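Local coordinates for enterobactin synthetase component F-related protein (Vibrio cholerae serotype O1, PDB 4OXI) that probably activates glycine with ATP as glycyl-adenylate, serving as the adenylation domain of a lipopolysaccharide-modification pathway that confers antimicrobial peptide resistance, at residues A[426-431]-A[436-441]; A[360-365]-A[446-451]; A[66-71]-A[79-84]; A[107-112]-A[172-177]. All coordinates share one frame; numbering follows the deposited sequence.

Contact 1 of 4, residues A[426-431]-A[436-441]; sequences KGYLND and QSAFFQ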
# COMPACT_ATOMS: atom_id res chain seq x y z
N LYS A 426 -15.31 -6.09 1.67
CA LYS A 426 -16.65 -6.21 2.26
C LYS A 426 -17.03 -5.00 3.09
O LYS A 426 -18.21 -4.72 3.28
CB LYS A 426 -16.72 -7.43 3.18
CG LYS A 426 -16.45 -8.77 2.52
CD LYS A 426 -17.53 -9.12 1.51
CE LYS A 426 -17.25 -10.45 0.83
NZ LYS A 426 -18.16 -10.66 -0.34
N GLY A 427 -16.03 -4.30 3.60
CA GLY A 427 -16.24 -3.22 4.55
C GLY A 427 -14.99 -3.17 5.40
O GLY A 427 -13.99 -3.82 5.08
N TYR A 428 -15.01 -2.41 6.48
CA TYR A 428 -13.87 -2.36 7.38
C TYR A 428 -13.97 -3.52 8.37
O TYR A 428 -15.07 -3.93 8.75
CB TYR A 428 -13.80 -1.01 8.09
CG TYR A 428 -13.60 0.16 7.14
CD1 TYR A 428 -12.37 0.40 6.54
CD2 TYR A 428 -14.65 1.02 6.83
CE1 TYR A 428 -12.18 1.47 5.66
CE2 TYR A 428 -14.46 2.10 5.96
CZ TYR A 428 -13.22 2.31 5.37
OH TYR A 428 -13.03 3.36 4.50
N LEU A 429 -12.83 -4.05 8.78
CA LEU A 429 -12.78 -5.18 9.70
C LEU A 429 -13.31 -4.77 11.08
O LEU A 429 -12.81 -3.82 11.69
CB LEU A 429 -11.34 -5.67 9.80
CG LEU A 429 -11.05 -7.07 10.34
CD1 LEU A 429 -11.82 -8.09 9.52
CD2 LEU A 429 -9.54 -7.36 10.30
N ASN A 430 -14.32 -5.50 11.56
CA ASN A 430 -14.93 -5.27 12.89
C ASN A 430 -15.22 -3.81 13.23
O ASN A 430 -14.93 -3.35 14.34
CB ASN A 430 -14.06 -5.90 13.98
CG ASN A 430 -13.63 -7.31 13.63
OD1 ASN A 430 -12.44 -7.64 13.68
ND2 ASN A 430 -14.59 -8.15 13.25
N ASP A 431 -15.77 -3.07 12.27
CA ASP A 431 -16.04 -1.64 12.45
C ASP A 431 -17.31 -1.31 11.68
O ASP A 431 -17.26 -0.71 10.60
CB ASP A 431 -14.85 -0.82 11.95
CG ASP A 431 -14.97 0.66 12.25
OD1 ASP A 431 -16.07 1.14 12.63
OD2 ASP A 431 -13.95 1.37 12.08
N GLN A 436 -20.92 1.11 7.66
CA GLN A 436 -22.24 1.64 7.36
C GLN A 436 -22.18 3.00 6.68
O GLN A 436 -22.96 3.29 5.78
CB GLN A 436 -23.07 1.76 8.65
CG GLN A 436 -24.24 2.72 8.54
CD GLN A 436 -24.89 3.04 9.89
OE1 GLN A 436 -24.19 3.21 10.90
NE2 GLN A 436 -26.22 3.13 9.90
N SER A 437 -21.23 3.84 7.09
CA SER A 437 -21.15 5.17 6.50
C SER A 437 -20.47 5.21 5.12
O SER A 437 -20.72 6.10 4.32
CB SER A 437 -20.47 6.14 7.48
OG SER A 437 -19.17 5.68 7.80
N ALA A 438 -19.61 4.23 4.83
CA ALA A 438 -18.85 4.27 3.58
C ALA A 438 -19.39 3.30 2.53
O ALA A 438 -19.23 3.53 1.33
CB ALA A 438 -17.37 4.01 3.85
N PHE A 439 -20.01 2.23 2.98
CA PHE A 439 -20.50 1.19 2.08
C PHE A 439 -22.02 1.18 2.12
O PHE A 439 -22.61 1.38 3.18
CB PHE A 439 -19.97 -0.18 2.51
CG PHE A 439 -18.47 -0.31 2.45
CD1 PHE A 439 -17.87 -1.05 1.44
CD2 PHE A 439 -17.66 0.29 3.41
CE1 PHE A 439 -16.49 -1.19 1.39
CE2 PHE A 439 -16.28 0.16 3.35
CZ PHE A 439 -15.70 -0.59 2.34
N PHE A 440 -22.66 0.95 0.97
CA PHE A 440 -24.12 0.86 0.92
C PHE A 440 -24.58 0.03 -0.27
O PHE A 440 -23.86 -0.13 -1.25
CB PHE A 440 -24.75 2.25 0.87
CG PHE A 440 -24.49 2.98 -0.42
CD1 PHE A 440 -23.33 3.71 -0.59
CD2 PHE A 440 -25.42 2.94 -1.46
CE1 PHE A 440 -23.08 4.37 -1.78
CE2 PHE A 440 -25.18 3.61 -2.65
CZ PHE A 440 -24.01 4.33 -2.82
N GLN A 441 -25.79 -0.52 -0.16
CA GLN A 441 -26.36 -1.33 -1.23
C GLN A 441 -27.16 -0.45 -2.15
O GLN A 441 -27.74 0.54 -1.73
CB GLN A 441 -27.27 -2.41 -0.65
CG GLN A 441 -26.53 -3.56 -0.02
CD GLN A 441 -25.96 -4.48 -1.07
OE1 GLN A 441 -26.40 -4.48 -2.22
NE2 GLN A 441 -24.97 -5.30 -0.67
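Gly427 and Phe439 meet where the two backbones come nearest, through a CH-pi contact. Gly427 CA sits over one face of the Phe439 ring, 3.6 Å from its centroid and 17° off the ring normal, displaced toward the rim. With no side chain on Gly427, the ring rests directly against main chain. The Phe439 ring is aimed there by a chi1 of -63°, which sets CG anti to the carbonyl carbon.

A second kind of interaction pairs two aromatics. Phe439 turns its edge toward the face of Tyr428 in an offset edge-to-face stack, with centroids 5.6 Å apart and planes at 87°; Tyr428 CE2 lies 3.7 Å from Phe439 CE2.

Plain apolar contact completes the set, as Ala438 CB meets the edge of the tyrosine ring, 4.1 Å from Tyr428 CE2.

Polar groups find partners around the contact: Tyr428 OH bonds to Glu364, and Tyr428 N to Thr435 of helix 432-438, whose N-cap is Asp431. No hydrogen bond joins 426-431 directly to 436-441, which implies that their own contact is apolar and aromatic, with Thr435 adding a polar tie just beside it.

Contact 2 of 4, residues A[360-365]-A[446-451]; sequences YGPTEC and LWYRSG. With GAP (glycyl-adenosine-5'-phosphate), chain B.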
# COMPACT_ATOMS: atom_id res chain seq x y z
N TYR A 360 -5.26 4.91 -10.40
CA TYR A 360 -6.04 5.45 -9.29
C TYR A 360 -6.81 4.36 -8.55
O TYR A 360 -7.37 3.45 -9.16
CB TYR A 360 -7.02 6.56 -9.75
CG TYR A 360 -8.18 6.73 -8.78
CD1 TYR A 360 -8.12 7.64 -7.73
CD2 TYR A 360 -9.32 5.94 -8.90
CE1 TYR A 360 -9.17 7.76 -6.82
CE2 TYR A 360 -10.37 6.04 -7.99
CZ TYR A 360 -10.29 6.96 -6.96
OH TYR A 360 -11.34 7.07 -6.07
N GLY A 361 -6.88 4.50 -7.22
CA GLY A 361 -7.75 3.69 -6.41
C GLY A 361 -7.35 3.76 -4.94
O GLY A 361 -6.20 4.08 -4.61
N PRO A 362 -8.32 3.48 -4.05
CA PRO A 362 -8.07 3.44 -2.61
C PRO A 362 -7.77 2.01 -2.17
O PRO A 362 -8.10 1.05 -2.88
CB PRO A 362 -9.40 3.91 -2.03
CG PRO A 362 -10.42 3.34 -2.99
CD PRO A 362 -9.76 3.38 -4.36
N THR A 363 -7.16 1.88 -1.00
CA THR A 363 -6.85 0.57 -0.44
C THR A 363 -8.12 -0.26 -0.32
O THR A 363 -8.09 -1.49 -0.50
CB THR A 363 -6.17 0.73 0.93
OG1 THR A 363 -4.97 1.51 0.75
CG2 THR A 363 -5.82 -0.63 1.55
N GLU A 364 -9.24 0.41 -0.06
CA GLU A 364 -10.54 -0.25 0.11
C GLU A 364 -11.00 -0.99 -1.16
O GLU A 364 -11.88 -1.86 -1.10
CB GLU A 364 -11.60 0.78 0.52
CG GLU A 364 -11.51 1.23 1.99
CD GLU A 364 -10.54 2.41 2.22
OE1 GLU A 364 -9.70 2.70 1.33
OE2 GLU A 364 -10.63 3.08 3.29
N CYS A 365 -10.42 -0.64 -2.31
CA CYS A 365 -10.80 -1.30 -3.55
C CYS A 365 -9.60 -1.98 -4.22
O CYS A 365 -9.52 -2.02 -5.45
CB CYS A 365 -11.47 -0.32 -4.52
SG CYS A 365 -12.61 -1.14 -5.71
N LEU A 446 -23.01 -3.82 -4.05
CA LEU A 446 -22.42 -3.04 -2.98
C LEU A 446 -21.59 -1.92 -3.60
O LEU A 446 -20.75 -2.19 -4.46
CB LEU A 446 -21.54 -3.93 -2.09
CG LEU A 446 -20.82 -3.21 -0.94
CD1 LEU A 446 -21.84 -2.72 0.07
CD2 LEU A 446 -19.78 -4.11 -0.28
N TRP A 447 -21.84 -0.69 -3.17
CA TRP A 447 -21.05 0.46 -3.62
C TRP A 447 -20.21 1.03 -2.48
O TRP A 447 -20.58 0.91 -1.31
CB TRP A 447 -21.96 1.56 -4.17
CG TRP A 447 -22.56 1.21 -5.48
CD1 TRP A 447 -23.80 0.70 -5.71
CD2 TRP A 447 -21.94 1.35 -6.77
NE1 TRP A 447 -24.00 0.51 -7.06
CE2 TRP A 447 -22.87 0.90 -7.73
CE3 TRP A 447 -20.69 1.80 -7.20
CZ2 TRP A 447 -22.58 0.89 -9.10
CZ3 TRP A 447 -20.41 1.79 -8.56
CH2 TRP A 447 -21.35 1.34 -9.49
N TYR A 448 -19.10 1.68 -2.82
CA TYR A 448 -18.24 2.34 -1.83
C TYR A 448 -18.06 3.81 -2.16
O TYR A 448 -17.74 4.17 -3.30
CB TYR A 448 -16.87 1.64 -1.76
CG TYR A 448 -15.79 2.39 -0.98
CD1 TYR A 448 -15.80 2.43 0.41
CD2 TYR A 448 -14.76 3.02 -1.65
CE1 TYR A 448 -14.81 3.10 1.11
CE2 TYR A 448 -13.78 3.69 -0.97
CZ TYR A 448 -13.81 3.73 0.40
OH TYR A 448 -12.81 4.40 1.06
N ARG A 449 -18.28 4.66 -1.16
CA ARG A 449 -18.08 6.10 -1.31
C ARG A 449 -16.62 6.45 -1.16
O ARG A 449 -16.09 6.45 -0.05
CB ARG A 449 -18.87 6.87 -0.25
CG ARG A 449 -20.34 6.50 -0.14
CD ARG A 449 -20.99 7.27 1.00
NE ARG A 449 -22.30 6.75 1.33
CZ ARG A 449 -23.42 7.11 0.70
NH1 ARG A 449 -23.34 7.99 -0.29
NH2 ARG A 449 -24.59 6.58 1.06
N SER A 450 -15.97 6.78 -2.27
CA SER A 450 -14.53 6.98 -2.27
C SER A 450 -14.14 8.25 -1.54
O SER A 450 -13.07 8.34 -0.93
CB SER A 450 -14.00 7.04 -3.71
OG SER A 450 -14.40 8.25 -4.33
N GLY A 451 -15.02 9.25 -1.60
CA GLY A 451 -14.72 10.55 -1.02
C GLY A 451 -14.01 11.42 -2.04
O GLY A 451 -13.78 12.61 -1.81
N GAP B . -3.96 2.08 -3.38
CA GAP B . -3.17 3.26 -3.84
C GAP B . -3.35 4.35 -2.81
O GAP B . -2.80 5.43 -2.89
PA GAP B . -4.56 4.98 -0.42
O1A GAP B . -5.77 4.32 0.19
O2A GAP B . -3.30 5.21 0.40
O3A GAP B . -4.23 4.06 -1.69
C5' GAP B . -6.32 6.42 -1.72
O5' GAP B . -5.07 6.38 -1.03
C4' GAP B . -6.61 7.86 -2.13
O4' GAP B . -5.47 8.39 -2.80
C3' GAP B . -7.72 7.98 -3.15
O3' GAP B . -9.00 7.98 -2.52
C2' GAP B . -7.37 9.29 -3.83
O2' GAP B . -7.73 10.39 -3.00
C1' GAP B . -5.87 9.32 -3.80
N9 GAP B . -5.34 8.87 -5.11
C8 GAP B . -4.93 7.63 -5.40
N7 GAP B . -4.49 7.55 -6.68
C5 GAP B . -4.64 8.77 -7.24
C6 GAP B . -4.39 9.37 -8.56
N6 GAP B . -3.86 8.63 -9.57
N1 GAP B . -4.70 10.68 -8.72
C2 GAP B . -5.22 11.42 -7.72
N3 GAP B . -5.47 10.93 -6.49
C4 GAP B . -5.20 9.64 -6.19
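Tyr448 and Glu364 meet where two signature motifs of adenylation domains face each other: the Tyr-Gly-Pro-Thr-Glu loop of 360-365, usually called A5, and the Tyr-Arg-Ser-Gly strand of 446-451, which corresponds to A7. The loop lines the pocket that holds glycyl-adenosine-5'-phosphate.

The tight part is built round the Tyr448 ring. Glu364 CB lies over one of its faces, 4.0 Å from the centroid, and a bend at chi2 (87°) then brings the carboxyl end beside the phenol oxygen. The carboxylate and ring planes are 27° apart. Glu364 OE2 comes to 3.4 Å from Tyr448 OH, but at an angle too poor for a hydrogen bond; the carboxylate is instead held by a salt bridge to Arg477 and a bond from Tyr428. Pro362 CG adds an oblique contact with Tyr448 CE2 at 3.9 Å.

Toward Ser450 the contact is sparser, a single pair of side chains, although the touching residues are buried. Tyr360 OH stands 3.6 Å from Ser450 CB without bonding to the serine: the phenol pairs with Asp452, and Ser450 OG with Leu417 O. The anti placement of Tyr360 CG relative to the backbone N (chi1 157°) carries the ring alongside the ligand, whose C5 lies at the ring edge, 3.7 Å from Tyr360 CD1.

Just past Pro362, Thr363 turns to the phosphate, where ligand O1A accepts twice from this one residue, from Thr363 N at 3.0 Å and from Thr363 OG1 at 3.0 Å.

Contact 3 of 4, residues A[66-71]-A[79-84]; sequences APALWV and QEMTDM
Strand residue Ala68 and helix residue Met81 mark the closest backbone approach, with Ala68 CA and Met81 CA 7.2 Å apart, and the strand carries a classic beta bulge there, Ala68 and Leu69 both lying opposite Tyr76 of strand 74-77. Consecutive residues of a regular strand would point to opposite sides. Here, instead, Ala68 and Leu69 both direct their CB atoms to the helix, consistent with the bulge.

Met81 receives the pair with a chain folded at both chi2 (-60°) and chi3 (-59°), bends that bring SD and CE to the Leu69 branch. Ala68 CB touches the chain nearer its root, 4.0 Å from Met81 CG. Farther along, Leu69 uses one branch: its CD2 lies 3.8 Å from Met81 SD and 4.0 Å from Met81 CE, the two side chains crossing at about a right angle. Leu108 and Trp115 of helix 108-119 also pack on Met81.

No hydrogen bond crosses between the segments. One turn of the helix has its own brace, Gln79 NE2 donating to the syn side of Asp83 OD1 at 3.0 Å, and both side chains also bond to the backbone of Gln199.

The contact lies well away from the adenylate. It is typical of a beta-hairpin, strands 67-71 and 74-77, whose bulged strand is covered by the helix that follows directly, 78-95.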
# COMPACT_ATOMS: atom_id res chain seq x y z
N ALA A 66 15.63 -18.94 -12.68
CA ALA A 66 15.81 -17.50 -12.91
C ALA A 66 15.79 -16.70 -11.61
O ALA A 66 15.20 -17.14 -10.61
CB ALA A 66 14.73 -17.00 -13.86
N PRO A 67 16.42 -15.51 -11.60
CA PRO A 67 16.38 -14.68 -10.38
C PRO A 67 14.97 -14.18 -10.07
O PRO A 67 14.32 -13.64 -10.96
CB PRO A 67 17.30 -13.49 -10.74
CG PRO A 67 17.38 -13.47 -12.25
CD PRO A 67 17.25 -14.92 -12.67
N ALA A 68 14.50 -14.35 -8.83
CA ALA A 68 13.15 -13.89 -8.43
C ALA A 68 13.19 -12.62 -7.58
O ALA A 68 12.26 -11.81 -7.62
CB ALA A 68 12.42 -14.99 -7.66
N LEU A 69 14.26 -12.46 -6.80
CA LEU A 69 14.34 -11.40 -5.82
C LEU A 69 15.77 -10.89 -5.68
O LEU A 69 16.72 -11.68 -5.53
CB LEU A 69 13.88 -11.93 -4.45
CG LEU A 69 13.84 -10.93 -3.29
CD1 LEU A 69 12.74 -9.90 -3.49
CD2 LEU A 69 13.64 -11.64 -1.94
N TRP A 70 15.93 -9.57 -5.73
CA TRP A 70 17.20 -8.97 -5.32
C TRP A 70 16.94 -8.11 -4.08
O TRP A 70 16.02 -7.29 -4.09
CB TRP A 70 17.78 -8.10 -6.43
CG TRP A 70 19.10 -7.43 -6.07
CD1 TRP A 70 20.37 -7.90 -6.34
CD2 TRP A 70 19.28 -6.19 -5.37
NE1 TRP A 70 21.31 -7.02 -5.85
CE2 TRP A 70 20.68 -5.97 -5.25
CE3 TRP A 70 18.40 -5.24 -4.83
CZ2 TRP A 70 21.21 -4.84 -4.61
CZ3 TRP A 70 18.92 -4.12 -4.20
CH2 TRP A 70 20.32 -3.92 -4.09
N VAL A 71 17.73 -8.32 -3.03
CA VAL A 71 17.60 -7.53 -1.79
C VAL A 71 18.93 -7.47 -1.03
O VAL A 71 19.55 -8.51 -0.75
CB VAL A 71 16.44 -8.07 -0.88
CG1 VAL A 71 16.69 -9.52 -0.45
CG2 VAL A 71 16.25 -7.17 0.36
N GLN A 79 13.52 -20.90 -7.42
CA GLN A 79 13.62 -22.16 -6.70
C GLN A 79 14.00 -21.90 -5.26
O GLN A 79 13.44 -22.52 -4.33
CB GLN A 79 14.66 -23.07 -7.37
CG GLN A 79 14.87 -24.42 -6.68
CD GLN A 79 13.67 -25.35 -6.81
OE1 GLN A 79 13.18 -25.61 -7.91
NE2 GLN A 79 13.17 -25.84 -5.67
N GLU A 80 14.96 -21.01 -5.04
CA GLU A 80 15.38 -20.71 -3.68
C GLU A 80 14.26 -20.02 -2.90
O GLU A 80 14.06 -20.30 -1.73
CB GLU A 80 16.64 -19.84 -3.69
CG GLU A 80 17.89 -20.57 -4.18
CD GLU A 80 19.02 -19.60 -4.57
OE1 GLU A 80 18.75 -18.40 -4.79
OE2 GLU A 80 20.18 -20.06 -4.66
N MET A 81 13.52 -19.11 -3.55
CA MET A 81 12.41 -18.44 -2.88
C MET A 81 11.29 -19.44 -2.59
O MET A 81 10.63 -19.37 -1.55
CB MET A 81 11.87 -17.28 -3.73
CG MET A 81 12.80 -16.06 -3.80
SD MET A 81 13.13 -15.35 -2.17
CE MET A 81 11.46 -14.93 -1.63
N THR A 82 11.10 -20.38 -3.51
CA THR A 82 10.07 -21.40 -3.33
C THR A 82 10.38 -22.32 -2.16
O THR A 82 9.49 -22.66 -1.39
CB THR A 82 9.85 -22.19 -4.62
OG1 THR A 82 9.40 -21.28 -5.64
CG2 THR A 82 8.80 -23.29 -4.41
N ASP A 83 11.65 -22.69 -1.99
CA ASP A 83 12.05 -23.53 -0.87
C ASP A 83 11.75 -22.83 0.45
O ASP A 83 11.25 -23.44 1.39
CB ASP A 83 13.55 -23.87 -0.92
CG ASP A 83 13.94 -24.73 -2.13
OD1 ASP A 83 13.06 -25.37 -2.75
OD2 ASP A 83 15.16 -24.76 -2.45
N MET A 84 12.10 -21.55 0.55
CA MET A 84 11.87 -20.81 1.78
C MET A 84 10.37 -20.63 2.01
O MET A 84 9.88 -20.87 3.11
CB MET A 84 12.57 -19.46 1.73
CG MET A 84 14.05 -19.55 2.04
SD MET A 84 14.86 -17.97 1.85
CE MET A 84 15.13 -17.91 0.07

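Contact 4 of 4, residues A[107-112]-A[172-177]; sequences DLAAYS and YALPDV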
# COMPACT_ATOMS: atom_id res chain seq x y z
N ASP A 107 13.66 -6.83 3.58
CA ASP A 107 14.59 -7.88 3.92
C ASP A 107 14.02 -9.19 3.39
O ASP A 107 12.79 -9.33 3.25
CB ASP A 107 14.74 -7.94 5.44
CG ASP A 107 15.75 -8.99 5.88
OD1 ASP A 107 16.93 -8.62 6.06
OD2 ASP A 107 15.37 -10.18 6.04
N LEU A 108 14.89 -10.15 3.11
CA LEU A 108 14.48 -11.44 2.57
C LEU A 108 13.34 -12.08 3.35
O LEU A 108 12.42 -12.67 2.76
CB LEU A 108 15.68 -12.39 2.57
CG LEU A 108 15.37 -13.86 2.35
CD1 LEU A 108 14.87 -14.08 0.92
CD2 LEU A 108 16.61 -14.72 2.65
N ALA A 109 13.40 -11.98 4.67
CA ALA A 109 12.41 -12.63 5.53
C ALA A 109 11.00 -12.12 5.26
O ALA A 109 10.06 -12.89 5.27
CB ALA A 109 12.78 -12.44 6.98
N ALA A 110 10.85 -10.83 4.98
CA ALA A 110 9.51 -10.29 4.68
C ALA A 110 8.94 -10.87 3.39
O ALA A 110 7.77 -11.27 3.36
CB ALA A 110 9.54 -8.77 4.59
N TYR A 111 9.75 -10.92 2.33
CA TYR A 111 9.28 -11.41 1.03
C TYR A 111 9.08 -12.94 1.04
O TYR A 111 8.17 -13.45 0.39
CB TYR A 111 10.21 -10.93 -0.12
CG TYR A 111 10.30 -9.42 -0.10
CD1 TYR A 111 9.37 -8.65 -0.77
CD2 TYR A 111 11.26 -8.78 0.65
CE1 TYR A 111 9.42 -7.26 -0.71
CE2 TYR A 111 11.32 -7.41 0.72
CZ TYR A 111 10.40 -6.65 0.04
OH TYR A 111 10.47 -5.28 0.12
N SER A 112 9.94 -13.66 1.77
CA SER A 112 9.77 -15.09 1.99
C SER A 112 8.41 -15.38 2.62
O SER A 112 7.70 -16.27 2.20
CB SER A 112 10.85 -15.59 2.96
OG SER A 112 12.09 -15.76 2.30
N TYR A 172 8.57 -16.39 14.32
CA TYR A 172 9.16 -17.18 13.26
C TYR A 172 10.35 -16.46 12.67
O TYR A 172 10.34 -15.24 12.55
CB TYR A 172 8.12 -17.49 12.17
CG TYR A 172 7.08 -18.46 12.65
CD1 TYR A 172 7.22 -19.82 12.42
CD2 TYR A 172 5.96 -18.02 13.34
CE1 TYR A 172 6.26 -20.72 12.88
CE2 TYR A 172 5.00 -18.91 13.79
CZ TYR A 172 5.17 -20.26 13.56
OH TYR A 172 4.21 -21.14 14.01
N ALA A 173 11.37 -17.22 12.30
CA ALA A 173 12.55 -16.64 11.66
C ALA A 173 13.25 -17.68 10.80
O ALA A 173 13.13 -18.88 11.07
CB ALA A 173 13.50 -16.08 12.71
N LEU A 174 13.97 -17.23 9.77
CA LEU A 174 14.79 -18.13 8.97
C LEU A 174 16.02 -18.58 9.80
O LEU A 174 16.35 -17.93 10.80
CB LEU A 174 15.20 -17.44 7.67
CG LEU A 174 14.03 -17.00 6.79
CD1 LEU A 174 14.50 -16.07 5.68
CD2 LEU A 174 13.29 -18.20 6.22
N PRO A 175 16.67 -19.69 9.41
CA PRO A 175 17.72 -20.28 10.26
C PRO A 175 18.95 -19.40 10.49
O PRO A 175 19.73 -19.71 11.38
CB PRO A 175 18.13 -21.54 9.50
CG PRO A 175 16.93 -21.91 8.72
CD PRO A 175 16.34 -20.58 8.29
N ASP A 176 19.12 -18.33 9.72
CA ASP A 176 20.28 -17.47 9.91
C ASP A 176 20.11 -16.50 11.08
O ASP A 176 21.02 -15.74 11.42
CB ASP A 176 20.61 -16.70 8.63
CG ASP A 176 19.59 -15.60 8.32
OD1 ASP A 176 18.37 -15.89 8.25
OD2 ASP A 176 20.02 -14.44 8.16
N VAL A 177 18.94 -16.51 11.71
CA VAL A 177 18.67 -15.59 12.81
C VAL A 177 18.88 -16.30 14.14
O VAL A 177 18.25 -17.32 14.41
CB VAL A 177 17.23 -15.06 12.74
CG1 VAL A 177 16.98 -14.12 13.90
CG2 VAL A 177 16.98 -14.35 11.42
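Leu108, Ala109 and Ser112 line up along the first turns of helix 108-119 to receive one branch of Leu174, which reaches across from the end of strand 170-173.

Asp107, just before the helix, is its N-cap. Its OD2 accepts from Ala109 N at 3.0 Å in a nearly straight bond, N-H...O angle 171°, the donor approaching on the anti side of the carboxylate; OD1 is engaged in a salt bridge with Lys72.

Leu108 follows and meets Leu174 at about a right angle, with Leu108 CD2 and Leu174 CD1 3.9 Å apart. Met84 of helix 78-95 also packs against Leu108.

Ala109 presents both backbone and methyl to the same branch: Leu174 CD1 is 4.0 Å from Ala109 CA and 4.2 Å from Ala109 CB. Small at this point, the helix surface lets the leucine branch come close to the main chain.

Ser112, one turn on, brings OG to 4.2 Å from Leu174 CD1. That hydroxyl is satisfied within the helix, for Ser112 OG donates to Leu108 O at 3.1 Å from above the carbonyl plane, while Ser112 N gives the same oxygen a second bond at 2.8 Å.

Leu174 also opens a type I beta turn closed by Val177 N. A capped helix packed against the end of a parallel strand in this way is typical of a layered alpha/beta fold; here helix 108-119 makes the beta-alpha-beta crossover between neighbouring strands 99-102 and 123-126.

In the fold
The four contacts form two pairs on different parts of the chain. Contacts 3 and 4, whose centres are 12 Å apart, come first in sequence and touch through helices 78-95 and 108-119, joining the bulged hairpin of one sheet to the parallel five-stranded sheet. Contacts 1 and 2 follow, 11 Å apart, with contact 1 lying within the long span that separates 360-365 from 446-451. They share an antiparallel sheet through neighbouring strands 439-442 and 445-457. Contact 2 lies about 34 Å, centre to centre, from both contacts 3 and 4. Of the four, contact 2 carries residues of the ligand pocket, Tyr360 to Thr363, with contact 1 beside it, while contacts 3 and 4 lie far from the ligand.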